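Local coordinates for protein aspartokinase 1, chloroplastic (Arabidopsis thaliana, PDB 2CDQ) that catalyses the ATP-dependent phosphorylation of L-aspartate, the first step towards lysine, threonine, methionine and isoleucine, with lysine and S-adenosylmethionine as allosteric effectors, at residues T104-I110 and I154-Y158; C149-R153 and Q168-F172; N340-I346 and V414-R420; G419-L425 and I462-E468. One frame throughout, in Å; residues are numbered along the deposited sequence.

How the contacts relate
The contacts form two pairs on opposite sides of the chain's centre, about 40 to 49 Å apart between centres. Contacts 1 and 2 lie in the kinase domain and share helix 137-161; their centres are about 14 Å apart, and Ala156 CB touches Gln168 CB at 3.5 Å. The side chain of substrate-binding Glu148 is about 5 Å from that of Thr152 in contact 2 and about 11 Å from that of Ile154 in contact 1. Contacts 3 and 4, with centres about 12 Å apart, belong to the ACT region and share Gly419 and Arg420. Val341 and Ile422 side chains lie about 6 and 5 Å from that of Asp373, which binds the effector lysine.

Contact 1 of 4, residues T104-I110 and I154-Y158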
# COMPACT_ATOMS: atom_id res chain seq x y z
N THR A 104 16.73 -34.86 -30.97
CA THR A 104 15.49 -34.38 -31.60
C THR A 104 15.62 -34.37 -33.12
O THR A 104 14.70 -34.74 -33.84
CB THR A 104 15.12 -32.97 -31.09
OG1 THR A 104 15.02 -32.99 -29.66
CG2 THR A 104 13.78 -32.50 -31.67
N VAL A 105 16.78 -33.93 -33.59
CA VAL A 105 17.13 -33.96 -35.01
C VAL A 105 17.10 -35.41 -35.53
O VAL A 105 16.54 -35.68 -36.61
CB VAL A 105 18.52 -33.31 -35.23
CG1 VAL A 105 19.16 -33.77 -36.52
CG2 VAL A 105 18.39 -31.80 -35.19
N LYS A 106 17.68 -36.32 -34.75
CA LYS A 106 17.72 -37.74 -35.08
C LYS A 106 16.31 -38.27 -35.33
O LYS A 106 16.04 -38.88 -36.36
CB LYS A 106 18.40 -38.53 -33.94
CG LYS A 106 19.01 -39.87 -34.34
CD LYS A 106 18.60 -41.01 -33.38
CE LYS A 106 19.04 -40.78 -31.92
NZ LYS A 106 18.18 -41.55 -30.95
N GLU A 107 15.42 -38.02 -34.38
CA GLU A 107 14.06 -38.56 -34.42
C GLU A 107 13.18 -37.91 -35.48
O GLU A 107 12.36 -38.58 -36.11
CB GLU A 107 13.39 -38.45 -33.06
CG GLU A 107 11.97 -38.99 -33.06
CD GLU A 107 11.32 -38.97 -31.70
OE1 GLU A 107 10.08 -39.13 -31.66
OE2 GLU A 107 12.04 -38.79 -30.68
N LEU A 108 13.34 -36.61 -35.68
CA LEU A 108 12.53 -35.93 -36.67
C LEU A 108 13.09 -36.17 -38.07
O LEU A 108 12.48 -35.78 -39.07
CB LEU A 108 12.41 -34.43 -36.36
CG LEU A 108 11.59 -34.08 -35.11
CD1 LEU A 108 11.46 -32.57 -34.97
CD2 LEU A 108 10.20 -34.73 -35.13
N ASN A 109 14.24 -36.83 -38.11
CA ASN A 109 14.90 -37.22 -39.36
C ASN A 109 15.28 -36.03 -40.24
O ASN A 109 14.99 -36.00 -41.45
CB ASN A 109 14.05 -38.25 -40.10
CG ASN A 109 14.82 -38.98 -41.18
OD1 ASN A 109 15.88 -39.56 -40.92
ND2 ASN A 109 14.30 -38.97 -42.39
N ILE A 110 15.93 -35.04 -39.63
CA ILE A 110 16.39 -33.83 -40.31
C ILE A 110 17.91 -33.84 -40.48
O ILE A 110 18.61 -34.53 -39.74
CB ILE A 110 15.98 -32.57 -39.51
CG1 ILE A 110 14.46 -32.43 -39.46
CG2 ILE A 110 16.59 -31.30 -40.11
CD1 ILE A 110 14.00 -31.59 -38.30
N ILE A 154 14.73 -26.40 -35.88
CA ILE A 154 14.34 -27.81 -35.85
C ILE A 154 12.92 -27.95 -36.39
O ILE A 154 12.68 -28.72 -37.33
CB ILE A 154 14.47 -28.41 -34.43
CG1 ILE A 154 15.94 -28.59 -34.07
CG2 ILE A 154 13.76 -29.74 -34.35
CD1 ILE A 154 16.22 -28.87 -32.61
N PHE A 155 11.99 -27.18 -35.83
CA PHE A 155 10.59 -27.30 -36.21
C PHE A 155 10.35 -26.94 -37.68
O PHE A 155 9.61 -27.64 -38.38
CB PHE A 155 9.70 -26.47 -35.29
CG PHE A 155 8.25 -26.84 -35.35
CD1 PHE A 155 7.80 -28.04 -34.79
CD2 PHE A 155 7.33 -26.01 -35.97
CE1 PHE A 155 6.45 -28.39 -34.85
CE2 PHE A 155 5.98 -26.36 -36.04
CZ PHE A 155 5.54 -27.55 -35.47
N ALA A 156 10.99 -25.86 -38.14
CA ALA A 156 10.83 -25.42 -39.52
C ALA A 156 11.30 -26.50 -40.50
O ALA A 156 10.57 -26.85 -41.44
CB ALA A 156 11.59 -24.12 -39.76
N ALA A 157 12.50 -27.03 -40.26
CA ALA A 157 13.05 -28.11 -41.06
C ALA A 157 12.13 -29.32 -41.06
O ALA A 157 11.90 -29.92 -42.11
CB ALA A 157 14.43 -28.49 -40.55
N TYR A 158 11.57 -29.66 -39.89
CA TYR A 158 10.66 -30.80 -39.76
C TYR A 158 9.38 -30.65 -40.59
O TYR A 158 8.96 -31.60 -41.26
CB TYR A 158 10.33 -31.11 -38.29
CG TYR A 158 9.27 -32.16 -38.11
CD1 TYR A 158 9.50 -33.50 -38.46
CD2 TYR A 158 8.01 -31.83 -37.59
CE1 TYR A 158 8.51 -34.47 -38.30
CE2 TYR A 158 7.02 -32.79 -37.42
CZ TYR A 158 7.27 -34.11 -37.78
OH TYR A 158 6.29 -35.06 -37.61
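Helices 104-108 and 154-158 run almost parallel, their N-to-C directions 12° apart and their axes 10.7 Å apart, with Val105 nearest Ile154 and Leu108 nearest Tyr158 by CA position. The first helix ends in a Schellman motif: Asn109 N bonds to Lys106 O (3.2 Å) and Ile110 N to Val105 O (3.1 Å). Asn109 takes positive phi, which asparagine tolerates well, and the turn sends Ile110 back. No hydrogen bond crosses; the joint is apolar. Leu108 touches residues one turn apart, Ile154 and Tyr158: CD1 is 3.7 Å from Ile154 CG2, and CD2 lies over the face of the Tyr158 ring, 3.8 Å from its centroid, a CH-pi contact. Thr104 CG2 also meets Ile154 CG2 (3.8 Å). The branched Ile110 packs against the second helix, with CG2 3.6 Å from Ala157 CB and CD1 3.7 Å from Tyr158 CB; small Ala157 permits this. This near-parallel pair, closed by a Schellman C-cap, joins helices 92-108 and 137-161 of the amino acid kinase fold.

Contact 2 of 4, residues C149-R153 and Q168-F172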
# COMPACT_ATOMS: atom_id res chain seq x y z
N CYS A 149 16.50 -20.00 -31.23
CA CYS A 149 17.18 -20.16 -32.52
C CYS A 149 17.27 -21.62 -32.92
O CYS A 149 17.09 -21.96 -34.09
CB CYS A 149 18.55 -19.51 -32.49
SG CYS A 149 18.46 -17.72 -32.51
N LEU A 150 17.57 -22.48 -31.94
CA LEU A 150 17.57 -23.92 -32.16
C LEU A 150 16.14 -24.40 -32.39
O LEU A 150 15.83 -25.01 -33.41
CB LEU A 150 18.18 -24.63 -30.96
CG LEU A 150 19.69 -24.55 -30.82
CD1 LEU A 150 20.07 -24.90 -29.39
CD2 LEU A 150 20.39 -25.46 -31.80
N SER A 151 15.28 -24.08 -31.42
CA SER A 151 13.89 -24.51 -31.41
C SER A 151 13.19 -24.31 -32.76
O SER A 151 12.72 -25.28 -33.36
CB SER A 151 13.15 -23.76 -30.32
OG SER A 151 11.78 -24.11 -30.31
N THR A 152 13.13 -23.06 -33.22
CA THR A 152 12.47 -22.74 -34.49
C THR A 152 13.05 -23.48 -35.69
O THR A 152 12.29 -23.98 -36.53
CB THR A 152 12.48 -21.22 -34.77
OG1 THR A 152 13.78 -20.67 -34.48
CG2 THR A 152 11.44 -20.52 -33.93
N ARG A 153 14.38 -23.57 -35.76
CA ARG A 153 15.08 -24.21 -36.89
C ARG A 153 14.79 -25.71 -37.02
O ARG A 153 14.62 -26.23 -38.12
CB ARG A 153 16.58 -23.96 -36.83
CG ARG A 153 16.99 -22.63 -37.43
CD ARG A 153 18.47 -22.33 -37.23
NE ARG A 153 18.82 -21.03 -37.79
CZ ARG A 153 18.57 -19.86 -37.21
NH1 ARG A 153 17.96 -19.80 -36.03
NH2 ARG A 153 18.93 -18.74 -37.81
N GLN A 168 11.76 -20.45 -41.33
CA GLN A 168 12.09 -20.05 -39.97
C GLN A 168 12.57 -18.61 -39.95
O GLN A 168 13.29 -18.17 -40.84
CB GLN A 168 13.13 -20.99 -39.34
CG GLN A 168 14.59 -20.54 -39.41
CD GLN A 168 14.97 -19.55 -38.32
OE1 GLN A 168 14.37 -19.52 -37.24
NE2 GLN A 168 15.96 -18.72 -38.61
N TYR A 169 12.15 -17.88 -38.92
CA TYR A 169 12.51 -16.48 -38.79
C TYR A 169 13.15 -16.20 -37.44
O TYR A 169 12.58 -16.53 -36.40
CB TYR A 169 11.27 -15.61 -38.94
CG TYR A 169 10.74 -15.48 -40.35
CD1 TYR A 169 9.53 -16.07 -40.71
CD2 TYR A 169 11.45 -14.76 -41.31
CE1 TYR A 169 9.04 -15.94 -42.01
CE2 TYR A 169 10.96 -14.62 -42.61
CZ TYR A 169 9.76 -15.22 -42.95
OH TYR A 169 9.28 -15.08 -44.23
N ASP A 170 14.34 -15.61 -37.47
CA ASP A 170 14.89 -15.01 -36.28
C ASP A 170 14.22 -13.65 -36.12
O ASP A 170 14.28 -12.81 -37.02
CB ASP A 170 16.41 -14.87 -36.39
CG ASP A 170 17.14 -16.20 -36.24
OD1 ASP A 170 16.46 -17.23 -35.97
OD2 ASP A 170 18.39 -16.23 -36.39
N ALA A 171 13.56 -13.45 -34.98
CA ALA A 171 12.83 -12.20 -34.70
C ALA A 171 13.71 -10.97 -34.87
O ALA A 171 13.26 -9.95 -35.40
CB ALA A 171 12.24 -12.24 -33.31
N PHE A 172 14.96 -11.08 -34.43
CA PHE A 172 15.90 -9.95 -34.47
C PHE A 172 16.35 -9.59 -35.88
O PHE A 172 16.90 -8.50 -36.10
CB PHE A 172 17.11 -10.20 -33.56
CG PHE A 172 17.81 -11.51 -33.81
CD1 PHE A 172 18.78 -11.62 -34.79
CD2 PHE A 172 17.51 -12.63 -33.04
CE1 PHE A 172 19.44 -12.83 -35.02
CE2 PHE A 172 18.16 -13.85 -33.26
CZ PHE A 172 19.13 -13.94 -34.25
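In the amino acid kinase fold, helix 137-161 leads into strand 166-169 of the central sheet, and this contact, which begins just after substrate-binding Glu148, holds the helix against the end of that strand. Its centre is a bidentate salt bridge: Arg153 NH1 bonds to Asp170 OD1 (3.0 Å) and Arg153 NH2 to Asp170 OD2 (2.9 Å). The long, extended Arg153 side chain (chi2 and chi3 t) carries the guanidinium from a sideways CB to the carboxylate. Arg153 NH1 also donates to Cys149 O (3.0 Å), one turn back, tying it to its own helix. Gln168 lies over a face of that guanidinium without bonding to it, since NE2 is itself a donor; NE2 reaches Asp170 OD1 at 3.1 Å, giving this oxygen a second donor. Compact Thr152 points toward the strand; its OG1 is hydrogen-bonded to Glu148 O. The sulfur of Cys149 makes a sulfur-aromatic contact at the ring edge of Phe172, with SG 4.0 Å from CE2 and 5.2 Å from the ring centroid.

Contact 3 of 4, residues N340-I346 and V414-R420; sequences NVTMLDI and VNLLKGR
Strands 341-346 and 414-418 run antiparallel, at 165° with axes 4.7 Å apart. Val341, Met343, Asp345, Asn415, Leu417 and Arg420 point to one face, Leu344, Ile346, Val414 and Leu416 to the other. Leu344-Leu416 and Ile346-Val414 are non-hydrogen-bonded pairs; Met343-Leu417 and Asp345-Asn415 are hydrogen-bonded, through Met343 N to Leu417 O (2.9 Å), Leu417 N to Met343 O (2.8 Å), Asp345 N to Asn415 O (2.8 Å) and Asn415 N to Asp345 O (2.9 Å). Between Met343 and Val341 the register shifts by one, a beta bulge; Asn340 and Val341 both face Arg420, a G1 bulge, with Val341 N to Arg420 O 2.8 Å and Arg420 N to Val341 O 3.1 Å. Asn340 (phi 40°, psi 71°) and Gly419 (61°, 38°) suit their positive phi. Asn340 N bonds to Glu468 OE2; a water accepts from Asn340 ND2 and, weakly, Gly419 N, each at 3.3 Å. Arg420 NE donates to Lys418 O (3.1 Å), NH1 to Gln451; Lys418 NZ bonds to Gln398. Asp345 OD1 accepts from Ser383 OG and forms a salt bridge with Lys459 NZ of the second subunit. Met343 (t, t, p) brings CE to 3.6 Å from Leu417 CD1. These are edge strand 413-418 and its inner neighbour in a βαββαβ ACT domain: Thr342, Leu344 and Ile346 bond by backbone to Leu386, Leu384 and Ile382 of strand 381-386, and helix 398-408 covers the Leu344 face.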
# COMPACT_ATOMS: atom_id res chain seq x y z
N ASN A 340 4.45 -19.60 -0.60
CA ASN A 340 5.68 -19.15 0.06
C ASN A 340 6.11 -17.71 -0.18
O ASN A 340 7.10 -17.46 -0.87
CB ASN A 340 6.84 -20.07 -0.30
CG ASN A 340 7.23 -20.98 0.83
OD1 ASN A 340 7.08 -22.20 0.74
ND2 ASN A 340 7.71 -20.40 1.92
N VAL A 341 5.37 -16.77 0.40
CA VAL A 341 5.73 -15.37 0.30
C VAL A 341 6.29 -14.86 1.62
O VAL A 341 5.99 -15.39 2.69
CB VAL A 341 4.54 -14.47 -0.17
CG1 VAL A 341 4.06 -14.92 -1.55
CG2 VAL A 341 3.40 -14.45 0.85
N THR A 342 7.12 -13.82 1.51
CA THR A 342 7.72 -13.18 2.66
C THR A 342 7.02 -11.85 2.89
O THR A 342 6.93 -11.03 1.98
CB THR A 342 9.22 -12.98 2.43
OG1 THR A 342 9.84 -14.26 2.26
CG2 THR A 342 9.87 -12.24 3.59
N MET A 343 6.52 -11.65 4.11
CA MET A 343 5.80 -10.44 4.48
C MET A 343 6.61 -9.59 5.44
O MET A 343 7.25 -10.11 6.35
CB MET A 343 4.44 -10.78 5.09
CG MET A 343 3.71 -9.60 5.72
SD MET A 343 1.99 -9.93 6.16
CE MET A 343 2.16 -11.04 7.55
N LEU A 344 6.57 -8.27 5.23
CA LEU A 344 7.23 -7.31 6.12
C LEU A 344 6.25 -6.34 6.72
O LEU A 344 5.33 -5.88 6.04
CB LEU A 344 8.34 -6.54 5.40
CG LEU A 344 9.67 -7.29 5.22
CD1 LEU A 344 9.76 -7.80 3.81
CD2 LEU A 344 10.83 -6.38 5.54
N ASP A 345 6.45 -6.02 8.00
CA ASP A 345 5.64 -5.04 8.71
C ASP A 345 6.52 -3.89 9.19
O ASP A 345 7.55 -4.11 9.84
CB ASP A 345 4.92 -5.69 9.88
CG ASP A 345 4.03 -4.73 10.64
OD1 ASP A 345 3.22 -4.01 10.01
OD2 ASP A 345 4.13 -4.70 11.89
N ILE A 346 6.12 -2.66 8.87
CA ILE A 346 6.92 -1.48 9.15
C ILE A 346 6.08 -0.47 9.94
O ILE A 346 5.24 0.23 9.37
CB ILE A 346 7.45 -0.84 7.83
CG1 ILE A 346 8.34 -1.83 7.08
CG2 ILE A 346 8.21 0.45 8.09
CD1 ILE A 346 8.38 -1.59 5.59
N VAL A 414 10.41 -2.97 12.72
CA VAL A 414 10.24 -3.86 11.58
C VAL A 414 10.04 -5.31 12.00
O VAL A 414 10.67 -5.77 12.96
CB VAL A 414 11.46 -3.76 10.63
CG1 VAL A 414 11.15 -4.38 9.27
CG2 VAL A 414 11.90 -2.31 10.46
N ASN A 415 9.16 -6.01 11.29
CA ASN A 415 8.93 -7.44 11.51
C ASN A 415 8.89 -8.23 10.21
O ASN A 415 8.11 -7.90 9.31
CB ASN A 415 7.63 -7.67 12.28
CG ASN A 415 7.84 -7.78 13.78
OD1 ASN A 415 8.37 -6.87 14.42
ND2 ASN A 415 7.43 -8.91 14.35
N LEU A 416 9.72 -9.26 10.12
CA LEU A 416 9.75 -10.14 8.95
C LEU A 416 9.02 -11.44 9.25
O LEU A 416 9.24 -12.06 10.30
CB LEU A 416 11.19 -10.43 8.51
CG LEU A 416 11.42 -10.94 7.09
CD1 LEU A 416 12.80 -10.54 6.61
CD2 LEU A 416 11.26 -12.45 6.99
N LEU A 417 8.14 -11.86 8.34
CA LEU A 417 7.41 -13.11 8.51
C LEU A 417 7.48 -13.98 7.25
O LEU A 417 6.90 -13.66 6.21
CB LEU A 417 5.95 -12.84 8.93
CG LEU A 417 5.76 -12.12 10.27
CD1 LEU A 417 4.57 -11.17 10.23
CD2 LEU A 417 5.64 -13.09 11.45
N LYS A 418 8.21 -15.09 7.36
CA LYS A 418 8.34 -16.04 6.26
C LYS A 418 7.16 -17.01 6.24
O LYS A 418 6.33 -17.01 7.15
CB LYS A 418 9.67 -16.79 6.36
CG LYS A 418 10.88 -15.99 5.84
CD LYS A 418 12.21 -16.69 6.11
CE LYS A 418 12.75 -16.36 7.51
NZ LYS A 418 14.17 -16.80 7.69
N GLY A 419 7.09 -17.81 5.19
CA GLY A 419 6.10 -18.87 5.10
C GLY A 419 4.64 -18.46 5.12
O GLY A 419 3.82 -19.14 5.73
N ARG A 420 4.34 -17.33 4.47
CA ARG A 420 2.94 -16.93 4.22
C ARG A 420 2.54 -17.27 2.78
O ARG A 420 3.35 -17.79 2.01
CB ARG A 420 2.71 -15.42 4.47
CG ARG A 420 3.33 -14.85 5.73
CD ARG A 420 2.65 -15.34 7.00
NE ARG A 420 3.67 -15.72 7.97
CZ ARG A 420 3.54 -15.64 9.29
NH1 ARG A 420 2.42 -15.19 9.84
NH2 ARG A 420 4.54 -16.01 10.07
O HOH W 1 8.78 -17.33 2.38

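Contact 4 of 4, residues G419-L425 and I462-E468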
# COMPACT_ATOMS: atom_id res chain seq x y z
N GLY A 419 7.09 -17.81 5.19
CA GLY A 419 6.10 -18.87 5.10
C GLY A 419 4.64 -18.46 5.12
O GLY A 419 3.82 -19.14 5.73
N ARG A 420 4.34 -17.33 4.47
CA ARG A 420 2.94 -16.93 4.22
C ARG A 420 2.54 -17.27 2.78
O ARG A 420 3.35 -17.79 2.01
CB ARG A 420 2.71 -15.42 4.47
CG ARG A 420 3.33 -14.85 5.73
CD ARG A 420 2.65 -15.34 7.00
NE ARG A 420 3.67 -15.72 7.97
CZ ARG A 420 3.54 -15.64 9.29
NH1 ARG A 420 2.42 -15.19 9.84
NH2 ARG A 420 4.54 -16.01 10.07
N ALA A 421 1.29 -16.98 2.43
CA ALA A 421 0.78 -17.23 1.09
C ALA A 421 -0.33 -16.24 0.78
O ALA A 421 -1.01 -15.78 1.70
CB ALA A 421 0.27 -18.66 0.96
N ILE A 422 -0.50 -15.92 -0.50
CA ILE A 422 -1.56 -15.01 -0.95
C ILE A 422 -2.66 -15.78 -1.67
O ILE A 422 -2.39 -16.51 -2.62
CB ILE A 422 -1.04 -13.95 -1.97
CG1 ILE A 422 0.40 -13.48 -1.65
CG2 ILE A 422 -2.05 -12.80 -2.11
CD1 ILE A 422 0.52 -12.13 -1.02
N ILE A 423 -3.90 -15.62 -1.21
CA ILE A 423 -5.06 -16.04 -1.99
C ILE A 423 -5.64 -14.79 -2.64
O ILE A 423 -6.00 -13.83 -1.96
CB ILE A 423 -6.14 -16.76 -1.13
CG1 ILE A 423 -5.61 -18.09 -0.60
CG2 ILE A 423 -7.45 -16.98 -1.92
CD1 ILE A 423 -6.36 -18.61 0.61
N SER A 424 -5.71 -14.79 -3.97
CA SER A 424 -6.33 -13.69 -4.69
C SER A 424 -7.70 -14.10 -5.21
O SER A 424 -7.83 -15.12 -5.88
CB SER A 424 -5.44 -13.23 -5.85
OG SER A 424 -4.46 -12.31 -5.43
N LEU A 425 -8.70 -13.30 -4.87
CA LEU A 425 -10.04 -13.47 -5.43
C LEU A 425 -10.25 -12.53 -6.61
O LEU A 425 -10.21 -11.31 -6.46
CB LEU A 425 -11.10 -13.22 -4.36
CG LEU A 425 -11.74 -14.39 -3.61
CD1 LEU A 425 -10.84 -15.63 -3.52
CD2 LEU A 425 -12.21 -13.94 -2.23
N ILE A 462 -8.82 -8.94 -5.21
CA ILE A 462 -8.62 -8.72 -3.77
C ILE A 462 -7.75 -9.82 -3.17
O ILE A 462 -8.00 -11.01 -3.39
CB ILE A 462 -9.95 -8.55 -3.00
CG1 ILE A 462 -9.69 -8.30 -1.51
CG2 ILE A 462 -10.87 -9.75 -3.21
CD1 ILE A 462 -10.94 -8.32 -0.64
N SER A 463 -6.72 -9.42 -2.42
CA SER A 463 -5.75 -10.38 -1.89
C SER A 463 -5.85 -10.57 -0.38
O SER A 463 -5.98 -9.60 0.37
CB SER A 463 -4.34 -9.95 -2.28
OG SER A 463 -4.19 -9.92 -3.69
N PHE A 464 -5.81 -11.83 0.05
CA PHE A 464 -5.65 -12.18 1.46
C PHE A 464 -4.29 -12.78 1.69
O PHE A 464 -3.85 -13.66 0.94
CB PHE A 464 -6.66 -13.25 1.91
CG PHE A 464 -8.07 -12.98 1.51
CD1 PHE A 464 -8.85 -14.03 1.04
CD2 PHE A 464 -8.62 -11.71 1.62
CE1 PHE A 464 -10.17 -13.81 0.67
CE2 PHE A 464 -9.94 -11.48 1.25
CZ PHE A 464 -10.71 -12.53 0.78
N ILE A 465 -3.62 -12.35 2.75
CA ILE A 465 -2.40 -13.03 3.19
C ILE A 465 -2.73 -14.05 4.28
O ILE A 465 -3.35 -13.74 5.30
CB ILE A 465 -1.28 -12.05 3.61
CG1 ILE A 465 -0.60 -11.48 2.37
CG2 ILE A 465 -0.25 -12.74 4.50
CD1 ILE A 465 -1.43 -10.47 1.60
N VAL A 466 -2.32 -15.28 4.02
CA VAL A 466 -2.68 -16.41 4.82
C VAL A 466 -1.37 -17.16 5.16
O VAL A 466 -0.30 -16.77 4.68
CB VAL A 466 -3.72 -17.24 4.03
CG1 VAL A 466 -3.05 -18.33 3.19
CG2 VAL A 466 -4.80 -17.79 4.93
N ASN A 467 -1.43 -18.19 6.00
CA ASN A 467 -0.24 -19.03 6.21
C ASN A 467 -0.08 -20.10 5.13
O ASN A 467 -1.06 -20.73 4.72
CB ASN A 467 -0.25 -19.68 7.60
CG ASN A 467 -0.02 -18.68 8.71
OD1 ASN A 467 0.84 -17.80 8.61
ND2 ASN A 467 -0.80 -18.81 9.78
N GLU A 468 1.16 -20.32 4.69
CA GLU A 468 1.44 -21.29 3.63
C GLU A 468 0.80 -22.66 3.88
O GLU A 468 0.25 -23.26 2.96
CB GLU A 468 2.95 -21.42 3.40
CG GLU A 468 3.38 -22.60 2.51
CD GLU A 468 3.03 -22.46 1.03
OE1 GLU A 468 3.24 -23.44 0.29
OE2 GLU A 468 2.54 -21.38 0.60
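In the second ACT domain, strands 420-425 and 462-467 are the central pair of a four-stranded antiparallel sheet, flanked by strands 332-339 and 452-455. They cross at 143° with axes 4.3 Å apart. Phe464, Leu425 and Ile423, which bury the most surface here, share one face with Ala421, Ile462 and Val466. Phe464 pairs with Ile423 through two backbone bonds, Phe464 N to Ile423 O (2.8 Å) and Ile423 N to Phe464 O (2.9 Å). Its broad ring lies against its partner Ile423 and the diagonal Leu425: Leu425 CD2 is 3.5 Å from Phe464 CE1, and Ile423 CG2 is 4.4 Å from Phe464 CD1. Leu425, hydrogen-bonded to Ile462 at both N and O, also sets CB 3.7 Å from Ile462 CG2. The branched Ile423 extends CD1 to 4.2 Å from Val466 CG1 and packs on Cys474 and Leu478 of helix 468-483, while the Phe464 ring meets that of Phe440. These large apolar residues thus fill the core between sheet and helices. On the other face, Ile422 CD1 meets Ile465 CG1 at 3.6 Å, and small serines give a polar pair: Ser424 OG and Ser463 OG share a hydrogen bond of 3.0 Å.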